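Local coordinates for protein cephalosporin hydroxylase CMCI (PDB 2BR3) that probably acts in cephamycin biosynthesis as an S-adenosylmethionine-dependent, magnesium-binding methyltransferase of the CmcI family, at residues Gly60-Lys65 and Val90-Ser95. The protein carries 1 engineered substitution. Numbering follows the deposited sequence.
Sequences GLRMLK and VYNGGS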
# COMPACT_ATOMS: atom_id res chain seq x y z
N GLY F 60 -20.19 -24.34 16.39
CA GLY F 60 -20.68 -23.64 17.56
C GLY F 60 -19.62 -23.44 18.64
O GLY F 60 -19.94 -23.01 19.74
N LEU F 61 -18.37 -23.77 18.32
CA LEU F 61 -17.22 -23.46 19.18
C LEU F 61 -16.34 -22.40 18.53
O LEU F 61 -16.16 -22.40 17.32
CB LEU F 61 -16.37 -24.72 19.46
CG LEU F 61 -17.07 -25.94 20.07
CD1 LEU F 61 -16.06 -27.07 20.29
CD2 LEU F 61 -17.78 -25.58 21.37
N ARG F 62 -15.77 -21.52 19.33
CA ARG F 62 -14.84 -20.53 18.81
C ARG F 62 -13.54 -21.18 18.32
O ARG F 62 -13.08 -22.17 18.89
CB ARG F 62 -14.54 -19.51 19.90
CG ARG F 62 -15.75 -18.66 20.29
CD ARG F 62 -15.40 -17.40 21.08
NE ARG F 62 -14.36 -16.64 20.40
CZ ARG F 62 -13.52 -15.80 20.97
NH1 ARG F 62 -13.57 -15.55 22.28
NH2 ARG F 62 -12.61 -15.19 20.23
N MET F 63 -12.98 -20.61 17.26
CA MET F 63 -11.67 -20.99 16.70
C MET F 63 -10.74 -19.80 16.82
O MET F 63 -11.03 -18.74 16.23
CB MET F 63 -11.80 -21.32 15.21
CG MET F 63 -12.22 -22.75 14.89
SD MET F 63 -11.05 -24.04 15.36
CE MET F 63 -9.49 -23.18 15.42
N LEU F 64 -9.62 -19.97 17.52
CA LEU F 64 -8.58 -18.92 17.57
C LEU F 64 -7.55 -19.09 16.45
O LEU F 64 -6.69 -18.24 16.27
CB LEU F 64 -7.88 -18.89 18.93
CG LEU F 64 -8.77 -18.77 20.17
CD1 LEU F 64 -7.94 -18.93 21.42
CD2 LEU F 64 -9.51 -17.44 20.18
N LYS F 65 -7.64 -20.19 15.71
CA LYS F 65 -6.79 -20.41 14.55
C LYS F 65 -7.59 -20.01 13.32
O LYS F 65 -8.67 -20.55 13.10
CB LYS F 65 -6.37 -21.88 14.45
CG LYS F 65 -5.55 -22.37 15.64
CD LYS F 65 -5.34 -23.87 15.60
CE LYS F 65 -4.19 -24.32 16.49
NZ LYS F 65 -4.10 -23.58 17.78
N VAL F 90 -5.42 -24.21 26.15
CA VAL F 90 -6.67 -24.76 25.68
C VAL F 90 -7.69 -23.66 25.41
O VAL F 90 -8.28 -23.61 24.32
CB VAL F 90 -7.22 -25.79 26.65
CG1 VAL F 90 -8.57 -26.28 26.19
CG2 VAL F 90 -6.25 -26.96 26.76
N TYR F 91 -7.86 -22.77 26.38
CA TYR F 91 -8.94 -21.78 26.34
C TYR F 91 -10.28 -22.50 26.17
O TYR F 91 -10.67 -23.27 27.04
CB TYR F 91 -8.70 -20.72 25.25
CG TYR F 91 -9.63 -19.52 25.34
CD1 TYR F 91 -9.76 -18.81 26.52
CD2 TYR F 91 -10.37 -19.11 24.25
CE1 TYR F 91 -10.61 -17.72 26.61
CE2 TYR F 91 -11.22 -18.01 24.33
CZ TYR F 91 -11.33 -17.32 25.52
OH TYR F 91 -12.17 -16.22 25.62
N ASN F 92 -10.97 -22.31 25.04
CA ASN F 92 -12.33 -22.82 24.88
C ASN F 92 -12.36 -24.23 24.28
O ASN F 92 -13.39 -24.89 24.34
CB ASN F 92 -13.16 -21.86 24.04
CG ASN F 92 -13.05 -22.14 22.57
OD1 ASN F 92 -14.06 -22.39 21.89
ND2 ASN F 92 -11.83 -22.14 22.05
N GLY F 93 -11.26 -24.65 23.68
CA GLY F 93 -11.10 -26.03 23.27
C GLY F 93 -11.56 -26.33 21.86
O GLY F 93 -11.53 -27.48 21.43
N GLY F 94 -12.00 -25.30 21.14
CA GLY F 94 -12.43 -25.47 19.76
C GLY F 94 -11.34 -25.98 18.83
O GLY F 94 -11.64 -26.62 17.82
N SER F 95 -10.08 -25.70 19.18
CA SER F 95 -8.94 -26.24 18.43
C SER F 95 -8.82 -27.75 18.65
O SER F 95 -8.66 -28.51 17.69
CB SER F 95 -7.64 -25.52 18.83
OG SER F 95 -7.56 -24.24 18.19
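Gly-94 and Ser-95, at the start of helix 94-106, meet the short strand 61-63 just after the glycine-rich loop that follows strand 84-88 of the Rossmann-like sheet. Gly-94 presents bare backbone to the strand, its CA 5.2 Å from CA of Leu-61. The same Gly-94 CA points a C-H at the carbonyl of Arg-62, CA to O 3.5 Å with 163° at the hydrogen, and on the flank CD1 of Leu-61 rests 4.0 Å from it. Asn-92 lies in the type II' turn from Val-90 to Gly-93, closed by Gly-93 N to Val-90 O at 3.2 Å, and its side chain packs beside the backbone of Arg-62.

With CG anti to the backbone N (chi1 -169°), the Tyr-91 ring reaches Arg-62 and Leu-64. NH1 of Arg-62 comes in at the ring edge, 3.7 Å from OH of Tyr-91; this NH1 is hydrogen-bonded to the carbonyls of Leu-18 and Asp-21. The Leu-64 and Tyr-91 side chains cross at about a right angle, Leu-64 CD1 lying 3.7 Å from Tyr-91 CD2.

On the other flank, the Met-63 chain bends at chi2 (-65°), which sets SD 3.6 Å from the carbonyl O of Gly-94. Lys-65 runs alongside Ser-95, CD to OG 3.4 Å, and carries NZ into salt bridges with Glu-87, Asp-160 and Glu-186. The Lys-65 side chain lies about 4 Å from a bound magnesium ion. Such a glycine-rich turn is consistent with a class I methyltransferase-type Rossmann fold, in which the loop after the first strand commonly borders the S-adenosylmethionine pocket.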